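Local coordinates for cytochrome b5 reductase 4 (Homo sapiens, PDB 3LF5), which probably passes electrons from NADH through FAD to the heme of its cytochrome b5-like domain, the part of this flavohemoprotein described here, at residues Asp54-Glu57 against Leu58-Val62; Tyr31-Ser34 against Pro35-Tyr39. All coordinates share one frame; numbering follows the deposited sequence. Where two conformers were deposited one is given.

Contact 1 (Asp54-Glu57 against Leu58-Val62). With HEM (protoporphyrin IX containing Fe), chain C.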
ATOM      1  N   ASP A  54      -3.800  -1.200  -3.839  1.00 11.77           N
ATOM      2  CA  ASP A  54      -5.194  -1.064  -4.201  0.50 11.59           C
ATOM      3  C   ASP A  54      -5.732   0.240  -3.639  1.00 11.38           C
ATOM      4  O   ASP A  54      -5.873   0.411  -2.413  1.00 13.85           O
ATOM      5  CB  ASP A  54      -6.000  -2.256  -3.691  0.50 12.21           C
ATOM      6  CG  ASP A  54      -7.327  -2.361  -4.360  0.50 14.42           C
ATOM      7  OD1 ASP A  54      -8.147  -1.454  -4.148  0.50 14.68           O
ATOM      8  OD2 ASP A  54      -7.531  -3.328  -5.124  0.50 17.82           O
ATOM      9  N   GLY A  55      -6.046   1.144  -4.556  1.00 10.10           N
ATOM     10  CA  GLY A  55      -6.546   2.462  -4.217  1.00  9.97           C
ATOM     11  C   GLY A  55      -8.044   2.602  -4.161  1.00  9.53           C
ATOM     12  O   GLY A  55      -8.534   3.698  -4.002  1.00 10.92           O
ATOM     13  N   THR A  56      -8.773   1.494  -4.277  1.00  9.75           N
ATOM     14  CA  THR A  56     -10.214   1.563  -4.409  1.00 10.18           C
ATOM     15  C   THR A  56     -10.878   2.262  -3.228  1.00 10.20           C
ATOM     16  O   THR A  56     -11.752   3.118  -3.410  1.00 10.57           O
ATOM     17  CB  THR A  56     -10.813   0.145  -4.553  1.00 10.90           C
ATOM     18  OG1 THR A  56     -10.157  -0.510  -5.643  1.00 11.43           O
ATOM     19  CG2 THR A  56     -12.313   0.209  -4.851  1.00 12.92           C
ATOM     20  N   GLU A  57     -10.496   1.892  -2.014  1.00 10.83           N
ATOM     21  CA  GLU A  57     -11.118   2.517  -0.826  1.00 11.95           C
ATOM     22  C   GLU A  57     -10.840   4.002  -0.734  1.00 12.47           C
ATOM     23  O   GLU A  57     -11.747   4.786  -0.483  1.00 12.57           O
ATOM     24  CB  GLU A  57     -10.680   1.826   0.467  1.00 13.78           C
ATOM     25  CG  GLU A  57     -11.440   2.173   1.731  1.00 20.97           C
ATOM     26  CD  GLU A  57     -10.984   1.311   2.905  1.00 27.98           C
ATOM     27  OE1 GLU A  57     -11.033   1.796   4.050  1.00 34.13           O
ATOM     28  OE2 GLU A  57     -10.549   0.154   2.671  1.00 32.77           O
ATOM     29  N   LEU A  58      -9.590   4.396  -0.950  1.00 11.30           N
ATOM     30  CA  LEU A  58      -9.259   5.810  -0.938  1.00 11.77           C
ATOM     31  C   LEU A  58     -10.060   6.550  -2.019  1.00 11.61           C
ATOM     32  O   LEU A  58     -10.593   7.632  -1.775  1.00 12.41           O
ATOM     33  CB  LEU A  58      -7.762   6.013  -1.164  1.00 13.71           C
ATOM     34  CG  LEU A  58      -6.852   5.669   0.019  1.00 16.04           C
ATOM     35  CD1 LEU A  58      -5.377   5.606  -0.417  1.00 19.59           C
ATOM     36  CD2 LEU A  58      -7.040   6.689   1.150  1.00 20.72           C
ATOM     37  N   PHE A  59     -10.083   5.984  -3.221  1.00 10.15           N
ATOM     38  CA  PHE A  59     -10.787   6.592  -4.357  1.00  9.08           C
ATOM     39  C   PHE A  59     -12.273   6.788  -4.008  1.00 10.47           C
ATOM     40  O   PHE A  59     -12.858   7.842  -4.271  1.00 11.67           O
ATOM     41  CB  PHE A  59     -10.620   5.664  -5.578  1.00  8.88           C
ATOM     42  CG  PHE A  59     -11.246   6.166  -6.858  1.00  8.57           C
ATOM     43  CD1 PHE A  59     -10.494   6.867  -7.780  1.00  9.42           C
ATOM     44  CD2 PHE A  59     -12.592   5.960  -7.132  1.00 11.18           C
ATOM     45  CE1 PHE A  59     -11.081   7.331  -8.964  1.00 11.81           C
ATOM     46  CE2 PHE A  59     -13.176   6.428  -8.283  1.00 12.49           C
ATOM     47  CZ  PHE A  59     -12.407   7.125  -9.191  1.00 12.00           C
ATOM     48  N   ASP A  60     -12.864   5.753  -3.412  1.00 11.38           N
ATOM     49  CA  ASP A  60     -14.286   5.791  -3.107  1.00 12.82           C
ATOM     50  C   ASP A  60     -14.598   6.770  -1.970  1.00 13.11           C
ATOM     51  O   ASP A  60     -15.721   7.230  -1.847  1.00 14.97           O
ATOM     52  CB  ASP A  60     -14.804   4.403  -2.761  1.00 13.40           C
ATOM     53  CG  ASP A  60     -14.984   3.523  -3.968  1.00 14.89           C
ATOM     54  OD1 ASP A  60     -14.874   4.021  -5.111  1.00 16.99           O
ATOM     55  OD2 ASP A  60     -15.232   2.321  -3.763  1.00 18.24           O
ATOM     56  N   GLN A  61     -13.629   7.045  -1.121  1.00 13.37           N
ATOM     57  CA  GLN A  61     -13.851   7.964  -0.003  1.00 14.55           C
ATOM     58  C   GLN A  61     -13.802   9.423  -0.412  1.00 14.05           C
ATOM     59  O   GLN A  61     -14.278  10.281   0.332  1.00 16.76           O
ATOM     60  CB  GLN A  61     -12.903   7.646   1.145  1.00 16.98           C
ATOM     61  CG  GLN A  61     -11.569   8.255   1.195  1.00 23.41           C
ATOM     62  CD  GLN A  61     -10.830   7.880   2.493  1.00 29.30           C
ATOM     63  OE1 GLN A  61     -11.118   6.848   3.097  1.00 34.16           O
ATOM     64  NE2 GLN A  61      -9.868   8.702   2.898  1.00 31.44           N
ATOM     65  N   VAL A  62     -13.237   9.707  -1.591  1.00 11.92           N
ATOM     66  CA  VAL A  62     -13.127  11.087  -2.049  1.00 12.17           C
ATOM     67  C   VAL A  62     -13.964  11.390  -3.280  1.00 10.98           C
ATOM     68  O   VAL A  62     -14.476  12.500  -3.403  1.00 14.16           O
ATOM     69  CB  VAL A  62     -11.651  11.487  -2.273  1.00 13.16           C
ATOM     70  CG1 VAL A  62     -10.924  10.599  -3.262  1.00 14.12           C
ATOM     71  CG2 VAL A  62     -11.562  12.964  -2.619  1.00 16.31           C
TER
HETATM   72  CHA HEM C   1     -10.046  15.322  -6.959  0.50  9.55           C
HETATM   73  CHB HEM C   1      -7.770  12.437  -3.802  0.50  8.74           C
HETATM   74  CHC HEM C   1      -7.261   9.074  -7.181  0.50  9.14           C
HETATM   75  CHD HEM C   1      -9.340  11.999 -10.381  0.50  9.37           C
HETATM   76  C1A HEM C   1      -9.470  14.819  -5.825  0.50 10.41           C
HETATM   77  C2A HEM C   1      -9.421  15.460  -4.544  0.50 10.22           C
HETATM   78  C3A HEM C   1      -8.791  14.685  -3.683  0.50  8.92           C
HETATM   79  C4A HEM C   1      -8.407  13.494  -4.394  0.50  8.82           C
HETATM   80  CMA HEM C   1      -8.521  14.943  -2.183  0.50  9.90           C
HETATM   81  CAA HEM C   1     -10.034  16.823  -4.252  0.50 10.46           C
HETATM   82  CBA HEM C   1     -11.406  16.469  -3.708  0.50 12.26           C
HETATM   83  CGA HEM C   1     -12.074  17.606  -3.023  0.50 14.50           C
HETATM   84  O1A HEM C   1     -13.303  17.426  -2.868  0.50 15.26           O
HETATM   85  O2A HEM C   1     -11.420  18.632  -2.662  0.50 14.54           O
HETATM   86  C1B HEM C   1      -7.490  11.245  -4.409  0.50  9.19           C
HETATM   87  C2B HEM C   1      -6.888  10.090  -3.783  0.50  9.47           C
HETATM   88  C3B HEM C   1      -6.743   9.156  -4.716  0.50  9.14           C
HETATM   89  C4B HEM C   1      -7.263   9.691  -5.964  0.50  8.80           C
HETATM   90  CMB HEM C   1      -6.489   9.997  -2.303  0.50 10.73           C
HETATM   91  CAB HEM C   1      -6.149   7.748  -4.499  0.50 10.18           C
HETATM   92  CBB HEM C   1      -6.657   6.679  -5.124  0.50 11.73           C
HETATM   93  C1C HEM C   1      -7.699   9.610  -8.356  0.50  9.31           C
HETATM   94  C2C HEM C   1      -7.617   9.033  -9.679  0.50  9.09           C
HETATM   95  C3C HEM C   1      -8.206   9.869 -10.521  0.50  9.59           C
HETATM   96  C4C HEM C   1      -8.669  10.986  -9.792  0.50  9.81           C
HETATM   97  CMC HEM C   1      -6.984   7.696 -10.048  0.50  8.20           C
HETATM   98  CAC HEM C   1      -8.400   9.786 -12.036  0.50 11.43           C
HETATM   99  CBC HEM C   1      -8.702   8.637 -12.604  0.50 13.69           C
HETATM  100  C1D HEM C   1      -9.836  13.088  -9.742  0.50  9.30           C
HETATM  101  C2D HEM C   1     -10.767  14.001 -10.338  0.50 11.06           C
HETATM  102  C3D HEM C   1     -10.987  15.058  -9.277  0.50 10.29           C
HETATM  103  C4D HEM C   1     -10.170  14.664  -8.149  0.50 10.06           C
HETATM  104  CMD HEM C   1     -11.375  13.903 -11.748  0.50 11.41           C
HETATM  105  CAD HEM C   1     -11.948  16.245  -9.393  0.50  9.80           C
HETATM  106  CBD HEM C   1     -13.390  15.768  -9.151  0.50 12.11           C
HETATM  107  CGD HEM C   1     -14.267  17.002  -9.294  0.50 15.64           C
HETATM  108  O1D HEM C   1     -14.174  17.698 -10.332  0.50 17.05           O
HETATM  109  O2D HEM C   1     -15.036  17.279  -8.341  0.50 20.00           O
HETATM  110  NA  HEM C   1      -8.820  13.604  -5.705  0.50  9.43           N
HETATM  111  NB  HEM C   1      -7.713  10.980  -5.738  0.50  7.79           N
HETATM  112  NC  HEM C   1      -8.360  10.815  -8.467  0.50  9.53           N
HETATM  113  ND  HEM C   1      -9.511  13.486  -8.474  0.50 10.08           N
HETATM  114 FE   HEM C   1      -8.606  12.201  -7.121  0.50  9.46          FE
HETATM  115  O   HOH W   1      -7.424   2.390  -0.957  1.00 15.45           O
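Gly55, at the N-cap of helix 56-63, gives its carbonyl O to Phe59 N at 2.9 Å, with the donor nearly on the line of the carbonyl bond. One residue on, Asp60 N bonds to Thr56 O; the third bond, Gln61 N to Glu57 O, is weak and bent. Ahead of the helix an Asx turn sets the start: Asp54 OD1 accepts Thr56 N at 3.0 Å on its anti side and Thr56 OG1 at 2.7 Å on its syn side, two bonds on one oxygen. Water 1 joins Asp54 O to Leu58 N, one turn on.

The tight side faces the heme. Phe59 CG stands anti to the backbone N (chi1 -178°), which carries the ring from the helix to the porphyrin, where CE1 comes edge-on to HEM C2C at 3.9 Å. His63 and Tyr68 meet the same ring edge-to-face. Val62 sets CG2 at 3.4 Å from HEM C3A and CG1 against C1B, and Gly55 O lies close to vinyl carbon CBB.

Along another side Thr56 and Asp60 run side by side, CG2 to OD2 at 3.8 Å, and the Asp60 carboxylate makes a salt bridge to Arg27. The looser, more exposed side carries Glu57 and Gln61; the Glu57 chain is extended, and its carboxylate lies near the like-charged Glu57 of the second subunit. A helix entered through an Asx turn and laying aromatic and branched side chains against the porphyrin is a wall of the cytochrome b5 heme pocket.

Contact 2 (Tyr31-Ser34 against Pro35-Tyr39). With HEM (protoporphyrin IX containing Fe), chain C.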
ATOM      1  N   TYR A  31      -3.575   0.675 -13.275  1.00  9.33           N
ATOM      2  CA  TYR A  31      -3.210   1.807 -14.096  1.00  9.34           C
ATOM      3  C   TYR A  31      -1.848   2.332 -13.723  1.00  9.63           C
ATOM      4  O   TYR A  31      -1.525   2.424 -12.537  1.00  9.88           O
ATOM      5  CB  TYR A  31      -4.225   2.945 -13.875  1.00  9.79           C
ATOM      6  CG  TYR A  31      -5.607   2.577 -14.391  1.00 10.79           C
ATOM      7  CD1 TYR A  31      -5.931   2.689 -15.745  1.00 11.72           C
ATOM      8  CD2 TYR A  31      -6.576   2.101 -13.513  1.00 10.42           C
ATOM      9  CE1 TYR A  31      -7.173   2.305 -16.208  1.00 11.77           C
ATOM     10  CE2 TYR A  31      -7.823   1.735 -13.963  1.00 11.62           C
ATOM     11  CZ  TYR A  31      -8.122   1.838 -15.299  1.00 11.90           C
ATOM     12  OH  TYR A  31      -9.371   1.453 -15.723  1.00 14.37           O
ATOM     13  N   ASN A  32      -1.082   2.687 -14.754  1.00 10.04           N
ATOM     14  CA  ASN A  32       0.142   3.431 -14.611  0.50 10.17           C
ATOM     15  C   ASN A  32      -0.194   4.904 -14.487  1.00 10.32           C
ATOM     16  O   ASN A  32      -0.409   5.557 -15.512  1.00 11.63           O
ATOM     17  CB  ASN A  32       1.012   3.242 -15.844  0.50 10.60           C
ATOM     18  CG  ASN A  32       2.262   4.087 -15.769  0.50 10.61           C
ATOM     19  OD1 ASN A  32       2.759   4.393 -14.675  0.50 10.76           O
ATOM     20  ND2 ASN A  32       2.774   4.475 -16.910  0.50 11.52           N
ATOM     21  N   VAL A  33      -0.282   5.431 -13.271  1.00  9.33           N
ATOM     22  CA  VAL A  33      -0.687   6.823 -13.080  1.00 10.19           C
ATOM     23  C   VAL A  33       0.475   7.801 -13.070  1.00 10.23           C
ATOM     24  O   VAL A  33       0.263   8.981 -12.878  1.00 10.47           O
ATOM     25  CB  VAL A  33      -1.580   7.007 -11.829  1.00 10.89           C
ATOM     26  CG1 VAL A  33      -2.893   6.226 -11.970  1.00 12.05           C
ATOM     27  CG2 VAL A  33      -0.802   6.689 -10.545  1.00 12.58           C
ATOM     28  N   SER A  34       1.702   7.342 -13.305  1.00 11.07           N
ATOM     29  CA  SER A  34       2.798   8.305 -13.357  0.50 11.56           C
ATOM     30  C   SER A  34       2.565   9.451 -14.346  1.00 12.33           C
ATOM     31  O   SER A  34       2.831  10.586 -13.982  1.00 12.76           O
ATOM     32  CB  SER A  34       4.147   7.638 -13.584  0.50 11.66           C
ATOM     33  OG  SER A  34       4.553   6.986 -12.406  0.50 10.74           O
ATOM     34  N   PRO A  35       2.004   9.207 -15.550  1.00 12.08           N
ATOM     35  CA  PRO A  35       1.747  10.361 -16.433  1.00 12.76           C
ATOM     36  C   PRO A  35       0.597  11.268 -15.991  1.00 11.97           C
ATOM     37  O   PRO A  35       0.512  12.418 -16.406  1.00 13.52           O
ATOM     38  CB  PRO A  35       1.425   9.732 -17.797  1.00 13.50           C
ATOM     39  CG  PRO A  35       1.448   8.304 -17.616  1.00 16.44           C
ATOM     40  CD  PRO A  35       1.814   7.924 -16.239  1.00 12.51           C
ATOM     41  N   TYR A  36      -0.263  10.754 -15.125  1.00 11.41           N
ATOM     42  CA  TYR A  36      -1.411  11.506 -14.619  1.00 11.37           C
ATOM     43  C   TYR A  36      -1.042  12.347 -13.391  1.00 10.59           C
ATOM     44  O   TYR A  36      -1.786  13.268 -13.030  1.00 11.71           O
ATOM     45  CB  TYR A  36      -2.554  10.536 -14.247  1.00 10.93           C
ATOM     46  CG  TYR A  36      -3.845  11.226 -13.806  1.00 10.37           C
ATOM     47  CD1 TYR A  36      -4.487  12.128 -14.645  1.00 10.69           C
ATOM     48  CD2 TYR A  36      -4.376  11.011 -12.549  1.00 10.61           C
ATOM     49  CE1 TYR A  36      -5.632  12.792 -14.222  1.00 11.45           C
ATOM     50  CE2 TYR A  36      -5.490  11.652 -12.153  1.00 11.06           C
ATOM     51  CZ  TYR A  36      -6.127  12.552 -12.973  1.00 12.09           C
ATOM     52  OH  TYR A  36      -7.253  13.224 -12.538  1.00 13.34           O
ATOM     53  N   MET A  37       0.072  12.014 -12.729  1.00 12.33           N
ATOM     54  CA  MET A  37       0.455  12.679 -11.488  1.00 14.11           C
ATOM     55  C   MET A  37       0.343  14.186 -11.567  1.00 14.17           C
ATOM     56  O   MET A  37      -0.222  14.807 -10.660  1.00 14.59           O
ATOM     57  CB  MET A  37       1.903  12.332 -11.131  1.00 15.88           C
ATOM     58  CG  MET A  37       2.056  11.128 -10.311  1.00 18.05           C
ATOM     59  SD  MET A  37       1.544  11.305  -8.593  1.00 16.18           S
ATOM     60  CE  MET A  37       1.496   9.539  -8.353  1.00 19.66           C
ATOM     61  N   GLU A  38       0.896  14.766 -12.632  1.00 13.47           N
ATOM     62  CA  GLU A  38       0.976  16.219 -12.736  1.00 15.34           C
ATOM     63  C   GLU A  38      -0.386  16.879 -13.002  1.00 14.36           C
ATOM     64  O   GLU A  38      -0.494  18.095 -12.878  1.00 16.96           O
ATOM     65  CB  GLU A  38       1.972  16.614 -13.826  1.00 15.89           C
ATOM     66  CG  GLU A  38       1.486  16.346 -15.228  1.00 18.19           C
ATOM     67  CD  GLU A  38       2.389  16.964 -16.272  1.00 22.23           C
ATOM     68  OE1 GLU A  38       2.420  18.209 -16.373  1.00 25.75           O
ATOM     69  OE2 GLU A  38       3.063  16.210 -16.987  1.00 24.17           O
ATOM     70  N   TYR A  39      -1.418  16.103 -13.360  1.00 13.14           N
ATOM     71  CA  TYR A  39      -2.746  16.596 -13.695  1.00 12.49           C
ATOM     72  C   TYR A  39      -3.789  16.393 -12.593  1.00 12.10           C
ATOM     73  O   TYR A  39      -4.832  17.050 -12.622  1.00 12.76           O
ATOM     74  CB  TYR A  39      -3.266  15.936 -14.995  1.00 13.00           C
ATOM     75  CG  TYR A  39      -2.394  16.166 -16.193  1.00 12.79           C
ATOM     76  CD1 TYR A  39      -2.321  17.410 -16.792  1.00 15.92           C
ATOM     77  CD2 TYR A  39      -1.619  15.143 -16.716  1.00 14.74           C
ATOM     78  CE1 TYR A  39      -1.516  17.635 -17.897  1.00 18.16           C
ATOM     79  CE2 TYR A  39      -0.807  15.358 -17.817  1.00 16.03           C
ATOM     80  CZ  TYR A  39      -0.765  16.611 -18.407  1.00 18.00           C
ATOM     81  OH  TYR A  39       0.032  16.825 -19.504  1.00 21.73           O
TER
HETATM   82  CHA HEM C   1     -10.046  15.322  -6.959  0.50  9.55           C
HETATM   83  CHB HEM C   1      -7.770  12.437  -3.802  0.50  8.74           C
HETATM   84  CHC HEM C   1      -7.261   9.074  -7.181  0.50  9.14           C
HETATM   85  CHD HEM C   1      -9.340  11.999 -10.381  0.50  9.37           C
HETATM   86  C1A HEM C   1      -9.470  14.819  -5.825  0.50 10.41           C
HETATM   87  C2A HEM C   1      -9.421  15.460  -4.544  0.50 10.22           C
HETATM   88  C3A HEM C   1      -8.791  14.685  -3.683  0.50  8.92           C
HETATM   89  C4A HEM C   1      -8.407  13.494  -4.394  0.50  8.82           C
HETATM   90  CMA HEM C   1      -8.521  14.943  -2.183  0.50  9.90           C
HETATM   91  CAA HEM C   1     -10.034  16.823  -4.252  0.50 10.46           C
HETATM   92  CBA HEM C   1     -11.406  16.469  -3.708  0.50 12.26           C
HETATM   93  CGA HEM C   1     -12.074  17.606  -3.023  0.50 14.50           C
HETATM   94  O1A HEM C   1     -13.303  17.426  -2.868  0.50 15.26           O
HETATM   95  O2A HEM C   1     -11.420  18.632  -2.662  0.50 14.54           O
HETATM   96  C1B HEM C   1      -7.490  11.245  -4.409  0.50  9.19           C
HETATM   97  C2B HEM C   1      -6.888  10.090  -3.783  0.50  9.47           C
HETATM   98  C3B HEM C   1      -6.743   9.156  -4.716  0.50  9.14           C
HETATM   99  C4B HEM C   1      -7.263   9.691  -5.964  0.50  8.80           C
HETATM  100  CMB HEM C   1      -6.489   9.997  -2.303  0.50 10.73           C
HETATM  101  CAB HEM C   1      -6.149   7.748  -4.499  0.50 10.18           C
HETATM  102  CBB HEM C   1      -6.657   6.679  -5.124  0.50 11.73           C
HETATM  103  C1C HEM C   1      -7.699   9.610  -8.356  0.50  9.31           C
HETATM  104  C2C HEM C   1      -7.617   9.033  -9.679  0.50  9.09           C
HETATM  105  C3C HEM C   1      -8.206   9.869 -10.521  0.50  9.59           C
HETATM  106  C4C HEM C   1      -8.669  10.986  -9.792  0.50  9.81           C
HETATM  107  CMC HEM C   1      -6.984   7.696 -10.048  0.50  8.20           C
HETATM  108  CAC HEM C   1      -8.400   9.786 -12.036  0.50 11.43           C
HETATM  109  CBC HEM C   1      -8.702   8.637 -12.604  0.50 13.69           C
HETATM  110  C1D HEM C   1      -9.836  13.088  -9.742  0.50  9.30           C
HETATM  111  C2D HEM C   1     -10.767  14.001 -10.338  0.50 11.06           C
HETATM  112  C3D HEM C   1     -10.987  15.058  -9.277  0.50 10.29           C
HETATM  113  C4D HEM C   1     -10.170  14.664  -8.149  0.50 10.06           C
HETATM  114  CMD HEM C   1     -11.375  13.903 -11.748  0.50 11.41           C
HETATM  115  CAD HEM C   1     -11.948  16.245  -9.393  0.50  9.80           C
HETATM  116  CBD HEM C   1     -13.390  15.768  -9.151  0.50 12.11           C
HETATM  117  CGD HEM C   1     -14.267  17.002  -9.294  0.50 15.64           C
HETATM  118  O1D HEM C   1     -14.174  17.698 -10.332  0.50 17.05           O
HETATM  119  O2D HEM C   1     -15.036  17.279  -8.341  0.50 20.00           O
HETATM  120  NA  HEM C   1      -8.820  13.604  -5.705  0.50  9.43           N
HETATM  121  NB  HEM C   1      -7.713  10.980  -5.738  0.50  7.79           N
HETATM  122  NC  HEM C   1      -8.360  10.815  -8.467  0.50  9.53           N
HETATM  123  ND  HEM C   1      -9.511  13.486  -8.474  0.50 10.08           N
HETATM  124 FE   HEM C   1      -8.606  12.201  -7.121  0.50  9.46          FE
HETATM  125  O   HOH W   2       2.930  13.365 -14.251  1.00 16.71           O
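Asn32, at the end of strand 29-32, reaches forward to Pro35: the two side chains cross at about a right angle, with ND2 3.6 Å from Pro35 CD. A chi1 of 176° swings the Asn32 amide away from its own N and leaves OD1 facing Ser34 N, a weak bond of 3.4 Å that bridges the bend where the strand gives out. The backbone of Asn32 still pairs with Cys75.

Val33 follows, and its carbonyl O is the main acceptor of the turn. Tyr36 N binds it at 2.9 Å from well above the carbonyl plane, 60° out of it, while Met37 N adds a weak bond at 3.0 Å. Pro35 N, close to the same oxygen, has no hydrogen to give. The Val33 side chain packs forward, CB facing Tyr36 CB and CG2 lying 4.3 Å from Met37 CE; on the sheet it touches Cys22 and Ile24.

In the cytochrome b5-like fold this bend passes the chain from a sheet strand to one wall of the heme pocket, and Tyr36, the partner of Val33, is the pocket residue here. With chi1 trans at -176°, its ring leaves the helix-like bend toward the porphyrin, where OH comes within 3.2 Å of HEM CHD and CE2 within 3.5 Å of vinyl carbon CAC, an oblique approach.

Ser34 closes the first segment. OG bonds to Lys19 O and Cys22 N, tying the turn back to the chain around strand 21-26. Ser34 O takes a weak bond from Met37 N and a water proton at 2.8 Å; the same water accepts from Glu38 N. The Met37 chain, bent at chi2, folds against Glu44, Leu47 and Met48.

In the fold
Both contacts are local, contact 1 at a helix start and contact 2 at a bend after a strand of one cytochrome b5-like domain, and they come in series along the chain, contact 2 closing before contact 1 opens. Their centres are 16 Å apart and their nearest atoms about 8 Å, so they do not touch each other; the heme links them. Contact 1 supplies Gly55, Phe59 and Val62 to the pocket, contact 2 supplies Tyr36, together four of its 15 residues. Strand 21-26 is a common neighbour: Cys25 bonds to the backbone of Gly55, while Cys22 and Ile24 bond to the backbones of Val33 and Tyr31. The second subunit approaches contact 1, but no other protein chain of the assembly touches contact 2.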